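Local coordinates for protein chlorella virus DNA ligase-adenylate (PDB 1FVI) that probably seals nicks in duplex DNA as an ATP-dependent ligase, and is captured here as the covalent enzyme-adenylate intermediate of that reaction, at residues E12-V17 against L184-F189; I109-D114 against M163-D168; F244-G249 against V270-F275. The protein carries 1 engineered substitution. All coordinates share one frame; numbering follows the deposited sequence.

Interaction 1: residues E12-V17 against L184-F189; sequences ENIEDV and LKMKQF. With AMP (adenosine monophosphate), chain C; SO4 (sulfate ion), chain B.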
loop_
_atom_site.group_PDB
_atom_site.type_symbol
_atom_site.label_atom_id
_atom_site.label_comp_id
_atom_site.label_asym_id
_atom_site.label_seq_id
_atom_site.Cartn_x
_atom_site.Cartn_y
_atom_site.Cartn_z
ATOM N N GLU A 12 -5.727 13.175 -11.755
ATOM C CA GLU A 12 -5.872 14.463 -11.089
ATOM C C GLU A 12 -7.339 14.712 -10.771
ATOM O O GLU A 12 -7.682 15.146 -9.670
ATOM C CB GLU A 12 -5.302 15.597 -11.956
ATOM C CG GLU A 12 -3.774 15.560 -12.142
ATOM C CD GLU A 12 -3.313 15.086 -13.529
ATOM O OE1 GLU A 12 -2.280 15.610 -14.010
ATOM O OE2 GLU A 12 -3.962 14.192 -14.131
ATOM N N ASN A 13 -8.210 14.436 -11.733
ATOM C CA ASN A 13 -9.643 14.620 -11.531
ATOM C C ASN A 13 -10.285 13.243 -11.324
ATOM O O ASN A 13 -10.309 12.401 -12.237
ATOM C CB ASN A 13 -10.256 15.350 -12.742
ATOM C CG ASN A 13 -11.789 15.422 -12.698
ATOM O OD1 ASN A 13 -12.417 15.176 -11.663
ATOM N ND2 ASN A 13 -12.391 15.759 -13.833
ATOM N N ILE A 14 -10.778 13.012 -10.110
ATOM C CA ILE A 14 -11.421 11.747 -9.776
ATOM C C ILE A 14 -12.601 11.438 -10.698
ATOM O O ILE A 14 -12.945 10.272 -10.905
ATOM C CB ILE A 14 -11.876 11.696 -8.288
ATOM C CG1 ILE A 14 -12.119 10.247 -7.880
ATOM C CG2 ILE A 14 -13.163 12.509 -8.069
ATOM C CD1 ILE A 14 -12.485 10.084 -6.428
ATOM N N GLU A 15 -13.201 12.470 -11.286
ATOM C CA GLU A 15 -14.320 12.239 -12.181
ATOM C C GLU A 15 -13.861 11.648 -13.524
ATOM O O GLU A 15 -14.690 11.222 -14.332
ATOM C CB GLU A 15 -15.143 13.507 -12.359
ATOM C CG GLU A 15 -15.664 14.065 -11.040
ATOM C CD GLU A 15 -16.918 14.926 -11.188
ATOM O OE1 GLU A 15 -17.403 15.124 -12.330
ATOM O OE2 GLU A 15 -17.432 15.395 -10.146
ATOM N N ASP A 16 -12.541 11.559 -13.716
ATOM C CA ASP A 16 -11.965 10.991 -14.939
ATOM C C ASP A 16 -11.952 9.463 -14.939
ATOM O O ASP A 16 -11.831 8.847 -16.000
ATOM C CB ASP A 16 -10.517 11.465 -15.146
ATOM C CG ASP A 16 -10.419 12.843 -15.807
ATOM O OD1 ASP A 16 -11.324 13.229 -16.579
ATOM O OD2 ASP A 16 -9.404 13.533 -15.577
ATOM N N VAL A 17 -12.092 8.859 -13.757
ATOM C CA VAL A 17 -12.040 7.400 -13.608
ATOM C C VAL A 17 -13.167 6.665 -14.300
ATOM O O VAL A 17 -14.325 6.997 -14.112
ATOM C CB VAL A 17 -12.013 6.985 -12.118
ATOM C CG1 VAL A 17 -12.036 5.476 -11.973
ATOM C CG2 VAL A 17 -10.760 7.512 -11.449
ATOM N N LEU A 184 -3.174 3.803 -13.195
ATOM C CA LEU A 184 -3.272 5.183 -12.731
ATOM C C LEU A 184 -2.998 5.311 -11.234
ATOM O O LEU A 184 -3.381 4.452 -10.440
ATOM C CB LEU A 184 -4.678 5.751 -13.015
ATOM C CG LEU A 184 -5.337 5.618 -14.400
ATOM C CD1 LEU A 184 -6.752 6.177 -14.319
ATOM C CD2 LEU A 184 -4.535 6.330 -15.481
ATOM N N LYS A 185 -2.316 6.385 -10.851
ATOM C CA LYS A 185 -2.049 6.624 -9.442
ATOM C C LYS A 185 -2.920 7.769 -8.930
ATOM O O LYS A 185 -3.106 8.798 -9.597
ATOM C CB LYS A 185 -0.551 6.816 -9.138
ATOM C CG LYS A 185 0.233 7.744 -10.009
ATOM C CD LYS A 185 1.717 7.574 -9.712
ATOM C CE LYS A 185 2.544 8.696 -10.289
ATOM N NZ LYS A 185 3.960 8.627 -9.831
ATOM N N MET A 186 -3.498 7.540 -7.759
ATOM C CA MET A 186 -4.404 8.487 -7.153
ATOM C C MET A 186 -4.098 8.837 -5.708
ATOM O O MET A 186 -3.958 7.976 -4.859
ATOM C CB MET A 186 -5.829 7.945 -7.248
ATOM C CG MET A 186 -6.842 8.750 -6.465
ATOM S SD MET A 186 -8.475 8.063 -6.517
ATOM C CE MET A 186 -8.468 7.190 -5.062
ATOM N N LYS A 187 -3.971 10.128 -5.460
ATOM C CA LYS A 187 -3.731 10.655 -4.128
ATOM C C LYS A 187 -4.670 11.861 -4.055
ATOM O O LYS A 187 -4.292 12.990 -4.334
ATOM C CB LYS A 187 -2.250 11.023 -3.950
ATOM C CG LYS A 187 -1.322 9.794 -3.912
ATOM C CD LYS A 187 0.144 10.159 -4.081
ATOM C CE LYS A 187 0.685 10.926 -2.895
ATOM N NZ LYS A 187 2.115 11.312 -3.096
ATOM N N GLN A 188 -5.936 11.566 -3.784
ATOM C CA GLN A 188 -6.962 12.585 -3.723
ATOM C C GLN A 188 -7.137 13.230 -2.354
ATOM O O GLN A 188 -7.728 14.300 -2.264
ATOM C CB GLN A 188 -8.291 12.018 -4.225
ATOM C CG GLN A 188 -8.300 11.649 -5.711
ATOM C CD GLN A 188 -8.351 12.857 -6.643
ATOM O OE1 GLN A 188 -9.263 13.677 -6.567
ATOM N NE2 GLN A 188 -7.392 12.949 -7.544
ATOM N N PHE A 189 -6.621 12.598 -1.298
ATOM C CA PHE A 189 -6.745 13.161 0.051
ATOM C C PHE A 189 -5.735 14.276 0.265
ATOM O O PHE A 189 -4.636 14.245 -0.294
ATOM C CB PHE A 189 -6.621 12.098 1.150
ATOM C CG PHE A 189 -7.880 11.316 1.389
ATOM C CD1 PHE A 189 -8.719 10.985 0.335
ATOM C CD2 PHE A 189 -8.188 10.845 2.659
ATOM C CE1 PHE A 189 -9.842 10.188 0.540
ATOM C CE2 PHE A 189 -9.326 10.036 2.878
ATOM C CZ PHE A 189 -10.145 9.710 1.819
HETATM P P AMP C . 3.930 7.338 -6.285
HETATM O O1P AMP C . 3.851 8.551 -7.096
HETATM O O3P AMP C . 5.383 7.524 -5.679
HETATM O "O5'" AMP C . 4.109 6.132 -7.169
HETATM C "C5'" AMP C . 4.386 4.779 -6.555
HETATM C "C4'" AMP C . 5.204 3.880 -7.455
HETATM O "O4'" AMP C . 5.029 2.552 -6.954
HETATM C "C3'" AMP C . 4.730 3.866 -8.927
HETATM O "O3'" AMP C . 5.786 3.796 -9.885
HETATM C "C2'" AMP C . 3.934 2.612 -9.052
HETATM O "O2'" AMP C . 4.047 2.088 -10.370
HETATM C "C1'" AMP C . 4.467 1.705 -7.928
HETATM N N9 AMP C . 3.389 0.955 -7.313
HETATM C C8 AMP C . 3.166 0.891 -5.955
HETATM N N7 AMP C . 2.127 0.150 -5.697
HETATM C C5 AMP C . 1.626 -0.306 -6.909
HETATM C C6 AMP C . 0.542 -1.125 -7.261
HETATM N N6 AMP C . -0.294 -1.665 -6.343
HETATM N N1 AMP C . 0.367 -1.350 -8.575
HETATM C C2 AMP C . 1.182 -0.820 -9.459
HETATM N N3 AMP C . 2.243 -0.030 -9.272
HETATM C C4 AMP C . 2.448 0.218 -7.945
HETATM S S SO4 B . 6.989 6.980 -10.795
HETATM O O1 SO4 B . 7.911 7.025 -11.925
HETATM O O2 SO4 B . 5.570 6.864 -11.275
HETATM O O3 SO4 B . 7.104 8.232 -9.887
HETATM O O4 SO4 B . 7.343 5.799 -9.894
HETATM O O HOH W 1 -10.540 15.473 -8.312
#
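Ile14 lies across from Gln188, their CA atoms 7.6 Å apart, and Glu12 across from Met186, with CA atoms at 7.3 Å, so the two segments advance in the same sense but too far apart for direct backbone pairing. The gap is spanned by Gln188, a worked example of one amide using both its ends. With chi1 at -66° and a second bend at chi2, its chain folds back toward the loop and offers NE2 to Glu12 O at 3.1 Å. The bond is nearly straight, 170° at the hydrogen, and the oxygen lies close to the amide plane of Gln188. From the carbonyl's side, however, the donor sits well above the peptide plane. The other end, Gln188 OE1, accepts from a water at 2.8 Å that also donates to Glu12 O and accepts from Ile14 N. Direct and water-mediated bonds together fix the amide's rotation. OE1 also rests against Ile14 CB at 3.7 Å, while Ile14 CG1 reaches Met186 SD more loosely at 4.5 Å. Asn13 OD1 closes an Asx turn on Glu15 N that leads into the 3-10 segment 14-16. The strand's other face serves the nucleotide: Lys185 NZ donates to AMP O1P at 2.7 Å, consistent with motif V of covalent nucleotidyltransferases. It also donates to a sulfate, probably from the crystallisation liquor, which Arg41 shares. Strand 184-186 lies between strands 9-10 and 162-165; Leu147 of helix 144-156 touches both Ile14 and Met186, and Glu151 of that helix accepts the backbone N-H groups of Gln188 and Phe189.

Interaction 2: residues I109-D114 against M163-D168; sequences IDRVED and MIRKPD. With AMP (adenosine monophosphate), chain C.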
loop_
_atom_site.group_PDB
_atom_site.type_symbol
_atom_site.label_atom_id
_atom_site.label_comp_id
_atom_site.label_asym_id
_atom_site.label_seq_id
_atom_site.Cartn_x
_atom_site.Cartn_y
_atom_site.Cartn_z
ATOM N N ILE A 109 -7.311 -8.554 -15.468
ATOM C CA ILE A 109 -8.071 -9.442 -14.584
ATOM C C ILE A 109 -7.614 -10.891 -14.741
ATOM O O ILE A 109 -7.629 -11.665 -13.782
ATOM C CB ILE A 109 -9.593 -9.463 -14.900
ATOM C CG1 ILE A 109 -9.852 -9.221 -16.390
ATOM C CG2 ILE A 109 -10.358 -8.573 -13.971
ATOM C CD1 ILE A 109 -11.263 -9.565 -16.805
ATOM N N ASP A 110 -7.282 -11.256 -15.979
ATOM C CA ASP A 110 -6.857 -12.602 -16.313
ATOM C C ASP A 110 -5.468 -12.946 -15.788
ATOM O O ASP A 110 -5.222 -14.075 -15.350
ATOM C CB ASP A 110 -6.949 -12.791 -17.824
ATOM C CG ASP A 110 -8.390 -12.778 -18.320
ATOM O OD1 ASP A 110 -9.292 -13.093 -17.517
ATOM O OD2 ASP A 110 -8.631 -12.462 -19.500
ATOM N N ARG A 111 -4.550 -11.987 -15.854
ATOM C CA ARG A 111 -3.201 -12.201 -15.333
ATOM C C ARG A 111 -3.305 -12.355 -13.810
ATOM O O ARG A 111 -2.578 -13.132 -13.216
ATOM C CB ARG A 111 -2.273 -11.033 -15.706
ATOM C CG ARG A 111 -2.159 -10.794 -17.224
ATOM C CD ARG A 111 -0.976 -9.909 -17.611
ATOM N NE ARG A 111 -0.948 -8.628 -16.913
ATOM C CZ ARG A 111 -1.570 -7.523 -17.318
ATOM N NH1 ARG A 111 -2.285 -7.520 -18.434
ATOM N NH2 ARG A 111 -1.490 -6.416 -16.592
ATOM N N VAL A 112 -4.222 -11.615 -13.190
ATOM C CA VAL A 112 -4.429 -11.699 -11.752
ATOM C C VAL A 112 -4.923 -13.102 -11.404
ATOM O O VAL A 112 -4.500 -13.681 -10.402
ATOM C CB VAL A 112 -5.449 -10.649 -11.259
ATOM C CG1 VAL A 112 -5.827 -10.914 -9.802
ATOM C CG2 VAL A 112 -4.865 -9.259 -11.398
ATOM N N GLU A 113 -5.800 -13.647 -12.248
ATOM C CA GLU A 113 -6.326 -14.992 -12.049
ATOM C C GLU A 113 -5.211 -16.027 -12.192
ATOM O O GLU A 113 -5.236 -17.067 -11.540
ATOM C CB GLU A 113 -7.434 -15.269 -13.051
ATOM C CG GLU A 113 -8.156 -16.576 -12.814
ATOM C CD GLU A 113 -8.872 -16.627 -11.483
ATOM O OE1 GLU A 113 -9.012 -17.751 -10.954
ATOM O OE2 GLU A 113 -9.302 -15.560 -10.971
ATOM N N ASP A 114 -4.245 -15.744 -13.064
ATOM C CA ASP A 114 -3.091 -16.625 -13.237
ATOM C C ASP A 114 -2.308 -16.680 -11.910
ATOM O O ASP A 114 -1.903 -17.757 -11.453
ATOM C CB ASP A 114 -2.152 -16.098 -14.332
ATOM C CG ASP A 114 -2.620 -16.437 -15.738
ATOM O OD1 ASP A 114 -3.497 -17.312 -15.920
ATOM O OD2 ASP A 114 -2.082 -15.821 -16.677
ATOM N N MET A 163 -3.836 2.721 -6.484
ATOM C CA MET A 163 -3.468 2.421 -7.867
ATOM C C MET A 163 -4.708 1.863 -8.561
ATOM O O MET A 163 -5.310 0.903 -8.083
ATOM C CB MET A 163 -2.309 1.418 -7.923
ATOM C CG MET A 163 -1.048 1.905 -7.210
ATOM S SD MET A 163 -0.370 3.449 -7.835
ATOM C CE MET A 163 0.210 2.952 -9.483
ATOM N N ILE A 164 -5.075 2.485 -9.681
ATOM C CA ILE A 164 -6.254 2.128 -10.483
ATOM C C ILE A 164 -5.935 1.440 -11.834
ATOM O O ILE A 164 -5.075 1.896 -12.600
ATOM C CB ILE A 164 -7.092 3.398 -10.785
ATOM C CG1 ILE A 164 -7.434 4.119 -9.478
ATOM C CG2 ILE A 164 -8.372 3.023 -11.513
ATOM C CD1 ILE A 164 -7.843 5.559 -9.654
ATOM N N ARG A 165 -6.679 0.378 -12.134
ATOM C CA ARG A 165 -6.494 -0.354 -13.382
ATOM C C ARG A 165 -7.799 -0.773 -14.043
ATOM O O ARG A 165 -8.755 -1.189 -13.371
ATOM C CB ARG A 165 -5.675 -1.630 -13.152
ATOM C CG ARG A 165 -4.278 -1.441 -12.595
ATOM C CD ARG A 165 -3.328 -2.440 -13.226
ATOM N NE ARG A 165 -2.233 -2.825 -12.340
ATOM C CZ ARG A 165 -1.216 -3.613 -12.702
ATOM N NH1 ARG A 165 -1.129 -4.090 -13.940
ATOM N NH2 ARG A 165 -0.324 -4.000 -11.801
ATOM N N LYS A 166 -7.848 -0.664 -15.372
ATOM C CA LYS A 166 -9.022 -1.148 -16.093
ATOM C C LYS A 166 -8.811 -2.682 -16.171
ATOM O O LYS A 166 -7.677 -3.166 -16.229
ATOM C CB LYS A 166 -9.173 -0.479 -17.473
ATOM C CG LYS A 166 -8.162 -0.848 -18.519
ATOM C CD LYS A 166 -8.352 0.067 -19.727
ATOM C CE LYS A 166 -7.675 -0.480 -20.984
ATOM N NZ LYS A 166 -7.686 0.488 -22.135
ATOM N N PRO A 167 -9.895 -3.456 -16.040
ATOM C CA PRO A 167 -9.902 -4.920 -16.071
ATOM C C PRO A 167 -9.241 -5.537 -17.290
ATOM O O PRO A 167 -8.521 -6.528 -17.186
ATOM C CB PRO A 167 -11.388 -5.242 -16.053
ATOM C CG PRO A 167 -11.971 -4.116 -15.300
ATOM C CD PRO A 167 -11.260 -2.934 -15.857
ATOM N N ASP A 168 -9.504 -4.944 -18.447
ATOM C CA ASP A 168 -8.982 -5.431 -19.713
ATOM C C ASP A 168 -7.604 -4.914 -20.096
ATOM O O ASP A 168 -7.097 -5.236 -21.169
ATOM C CB ASP A 168 -9.986 -5.149 -20.839
ATOM C CG ASP A 168 -10.270 -3.670 -21.016
ATOM O OD1 ASP A 168 -10.459 -2.970 -19.994
ATOM O OD2 ASP A 168 -10.316 -3.208 -22.181
HETATM P P AMP C . 3.930 7.338 -6.285
HETATM O O1P AMP C . 3.851 8.551 -7.096
HETATM O O3P AMP C . 5.383 7.524 -5.679
HETATM O "O5'" AMP C . 4.109 6.132 -7.169
HETATM C "C5'" AMP C . 4.386 4.779 -6.555
HETATM C "C4'" AMP C . 5.204 3.880 -7.455
HETATM O "O4'" AMP C . 5.029 2.552 -6.954
HETATM C "C3'" AMP C . 4.730 3.866 -8.927
HETATM O "O3'" AMP C . 5.786 3.796 -9.885
HETATM C "C2'" AMP C . 3.934 2.612 -9.052
HETATM O "O2'" AMP C . 4.047 2.088 -10.370
HETATM C "C1'" AMP C . 4.467 1.705 -7.928
HETATM N N9 AMP C . 3.389 0.955 -7.313
HETATM C C8 AMP C . 3.166 0.891 -5.955
HETATM N N7 AMP C . 2.127 0.150 -5.697
HETATM C C5 AMP C . 1.626 -0.306 -6.909
HETATM C C6 AMP C . 0.542 -1.125 -7.261
HETATM N N6 AMP C . -0.294 -1.665 -6.343
HETATM N N1 AMP C . 0.367 -1.350 -8.575
HETATM C C2 AMP C . 1.182 -0.820 -9.459
HETATM N N3 AMP C . 2.243 -0.030 -9.272
HETATM C C4 AMP C . 2.448 0.218 -7.945
HETATM O O HOH W 2 -2.533 -3.928 -16.607
#
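Ile109 and Pro167 meet where the first turn of helix 108-121 comes up against the loop that leaves strand 162-165. Ile109 N, in the part of a helix where N-H groups lack an intrahelical acceptor, donates to Pro167 O at 2.9 Å, and the bond lies in the carbonyl plane. The isoleucine side chain then lies alongside the same oxygen. Its CB stands 3.9 Å from Pro167 O; from there CG2 branches to the proline ring at CB, 4.1 Å away, whereas CG1 approaches Pro167 O to 3.1 Å. That distance is short for carbon and oxygen, and chi1, at 31°, is well away from a staggered value, so the position of CG1 is strained and should be read with caution; CD1 at the tip stays on the fringe of the same carbonyl. Deeper in, Arg111 and Arg165 cross at about a right angle and bring their guanidinium groups together, NH2 of Arg111 lying 3.5 Å from NH1 of Arg165 with the planes 37° apart. The closeness is probably accounted for by what they share: both nitrogens form salt bridges with Asp98 OD2, and both donate to one water, 2.7 Å from Arg111 NH2, that lies in the plane of each group. Arg111 NH1 is held as well by the carbonyls of Lys106 and Gly169, so several bonds hold this guanidinium and limit its rotation. At the other end of the segment, Met163 CG packs against adenine C6 of AMP at 3.4 Å. Met163 to Lys166 probably form the later part of motif IV of the covalent nucleotidyltransferases, a strand that lines the adenine pocket, here tied by its exit loop to a helix of the adenylation domain.

Interaction 3: residues F244-G249 against V270-F275; sequences FSIGTG and VKFKYF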
loop_
_atom_site.group_PDB
_atom_site.type_symbol
_atom_site.label_atom_id
_atom_site.label_comp_id
_atom_site.label_asym_id
_atom_site.label_seq_id
_atom_site.Cartn_x
_atom_site.Cartn_y
_atom_site.Cartn_z
ATOM N N PHE A 244 -13.184 17.632 15.821
ATOM C CA PHE A 244 -13.649 16.340 15.318
ATOM C C PHE A 244 -12.668 15.261 15.764
ATOM O O PHE A 244 -11.532 15.558 16.149
ATOM C CB PHE A 244 -13.751 16.353 13.793
ATOM C CG PHE A 244 -12.432 16.478 13.105
ATOM C CD1 PHE A 244 -11.844 15.361 12.492
ATOM C CD2 PHE A 244 -11.755 17.695 13.099
ATOM C CE1 PHE A 244 -10.599 15.455 11.888
ATOM C CE2 PHE A 244 -10.503 17.803 12.495
ATOM C CZ PHE A 244 -9.921 16.681 11.888
ATOM N N SER A 245 -13.095 14.008 15.719
ATOM C CA SER A 245 -12.199 12.949 16.134
ATOM C C SER A 245 -11.592 12.172 14.983
ATOM O O SER A 245 -12.100 12.196 13.855
ATOM C CB SER A 245 -12.888 11.986 17.102
ATOM O OG SER A 245 -14.081 11.482 16.555
ATOM N N ILE A 246 -10.459 11.540 15.277
ATOM C CA ILE A 246 -9.769 10.702 14.326
ATOM C C ILE A 246 -9.624 9.358 15.017
ATOM O O ILE A 246 -8.948 9.244 16.039
ATOM C CB ILE A 246 -8.381 11.264 13.936
ATOM C CG1 ILE A 246 -8.533 12.673 13.336
ATOM C CG2 ILE A 246 -7.711 10.328 12.925
ATOM C CD1 ILE A 246 -7.242 13.282 12.780
ATOM N N GLY A 247 -10.294 8.351 14.469
ATOM C CA GLY A 247 -10.243 7.019 15.040
ATOM C C GLY A 247 -9.550 5.979 14.171
ATOM O O GLY A 247 -9.540 4.804 14.527
ATOM N N THR A 248 -9.022 6.377 13.013
ATOM C CA THR A 248 -8.307 5.431 12.142
ATOM C C THR A 248 -6.919 5.946 11.769
ATOM O O THR A 248 -6.665 7.151 11.799
ATOM C CB THR A 248 -9.074 5.111 10.818
ATOM O OG1 THR A 248 -9.125 6.276 9.975
ATOM C CG2 THR A 248 -10.481 4.640 11.122
ATOM N N GLY A 249 -6.030 5.020 11.421
ATOM C CA GLY A 249 -4.692 5.388 11.019
ATOM C C GLY A 249 -3.614 4.969 11.983
ATOM O O GLY A 249 -2.438 5.147 11.704
ATOM N N VAL A 270 -0.787 16.789 15.184
ATOM C CA VAL A 270 -0.751 15.545 14.412
ATOM C C VAL A 270 -0.999 15.806 12.917
ATOM O O VAL A 270 -1.708 16.752 12.550
ATOM C CB VAL A 270 -1.793 14.487 14.925
ATOM C CG1 VAL A 270 -1.517 14.121 16.369
ATOM C CG2 VAL A 270 -3.218 14.995 14.775
ATOM N N LYS A 271 -0.326 15.030 12.067
ATOM C CA LYS A 271 -0.504 15.115 10.613
ATOM C C LYS A 271 -1.617 14.121 10.247
ATOM O O LYS A 271 -1.619 12.987 10.730
ATOM C CB LYS A 271 0.783 14.713 9.872
ATOM C CG LYS A 271 2.046 15.424 10.348
ATOM C CD LYS A 271 3.216 15.245 9.369
ATOM C CE LYS A 271 3.646 13.793 9.205
ATOM N NZ LYS A 271 4.270 13.229 10.439
ATOM N N PHE A 272 -2.574 14.547 9.428
ATOM C CA PHE A 272 -3.665 13.665 9.002
ATOM C C PHE A 272 -4.067 13.992 7.579
ATOM O O PHE A 272 -3.593 14.965 7.004
ATOM C CB PHE A 272 -4.893 13.754 9.943
ATOM C CG PHE A 272 -5.670 15.063 9.859
ATOM C CD1 PHE A 272 -6.941 15.094 9.273
ATOM C CD2 PHE A 272 -5.140 16.254 10.374
ATOM C CE1 PHE A 272 -7.678 16.283 9.198
ATOM C CE2 PHE A 272 -5.866 17.446 10.303
ATOM C CZ PHE A 272 -7.140 17.461 9.712
ATOM N N LYS A 273 -4.891 13.135 6.996
ATOM C CA LYS A 273 -5.391 13.340 5.644
ATOM C C LYS A 273 -6.898 13.225 5.715
ATOM O O LYS A 273 -7.441 12.641 6.659
ATOM C CB LYS A 273 -4.839 12.278 4.666
ATOM C CG LYS A 273 -3.405 12.529 4.180
ATOM C CD LYS A 273 -2.843 11.336 3.417
ATOM C CE LYS A 273 -1.381 11.551 3.012
ATOM N NZ LYS A 273 -1.205 12.601 1.959
ATOM N N TYR A 274 -7.565 13.772 4.702
ATOM C CA TYR A 274 -9.021 13.735 4.609
ATOM C C TYR A 274 -9.394 14.155 3.196
ATOM O O TYR A 274 -8.547 14.633 2.449
ATOM C CB TYR A 274 -9.661 14.715 5.620
ATOM C CG TYR A 274 -9.352 16.165 5.325
ATOM C CD1 TYR A 274 -10.304 16.991 4.738
ATOM C CD2 TYR A 274 -8.086 16.692 5.583
ATOM C CE1 TYR A 274 -10.004 18.294 4.411
ATOM C CE2 TYR A 274 -7.776 17.987 5.263
ATOM C CZ TYR A 274 -8.736 18.790 4.676
ATOM O OH TYR A 274 -8.433 20.096 4.357
ATOM N N PHE A 275 -10.656 13.958 2.826
ATOM C CA PHE A 275 -11.113 14.376 1.509
ATOM C C PHE A 275 -11.814 15.746 1.586
ATOM O O PHE A 275 -12.813 15.899 2.275
ATOM C CB PHE A 275 -12.057 13.338 0.873
ATOM C CG PHE A 275 -12.471 13.702 -0.524
ATOM C CD1 PHE A 275 -11.507 13.890 -1.515
ATOM C CD2 PHE A 275 -13.804 13.949 -0.833
ATOM C CE1 PHE A 275 -11.856 14.327 -2.789
ATOM C CE2 PHE A 275 -14.164 14.392 -2.117
ATOM C CZ PHE A 275 -13.184 14.580 -3.089
#
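Phe244 and Phe272 reach toward each other from opposite directions, and the contact is tight where they meet: Phe244 CZ lies 3.5 Å from Phe272 CE1. That carbon approaches the edge of the Phe244 ring, near its plane. The rings are inclined by 51° with centroids 5.5 Å apart, so the pair is neither a stack nor a T-shape. Ile246 comes in at about a right angle and sets CD1 against Phe272 CB at 3.7 Å and, slightly farther, CG. In both phenylalanines chi1 near +70° places CG between the backbone N and the carbonyl carbon, and from there the rings turn inward. Tyr239 adds an edge-to-face contact with Phe272. The other side is looser and polar: Ser245 is exposed on the far face of its strand, Lys271 and Lys273 leave theirs away from the contact, and Lys273 NZ forms a salt bridge with Asp191. Strands 244-246 and 269-275 are not sheet neighbours; consistent with an OB-fold barrel, they face each other across its interior. With no hydrogen bond between the segments, cohesion probably comes from apolar packing; their backbone bonds run to other strands, Phe244 to Val237 and Lys271 to Ile289.

In the fold
Interactions 1 and 2 belong to the adenylation domain and hold adjacent strands of one sheet, 184-186 and 162-165, joined where Leu184 O probably accepts from Ile164 N. Interaction 2 is nested along the chain within the loop that interaction 1 closes, and each presents a residue to AMP. Both are partly buried and mix polar bonds, a bridging water and modest apolar contact. Interaction 3 follows in the OB-like domain, away from the nucleotide; it is buried and wholly apolar. Its centre is about 31 Å from that of interaction 2, yet it meets interaction 1 where the chain passes from the one domain toward the other, Phe189 packing on Lys273, Tyr274 and Phe275.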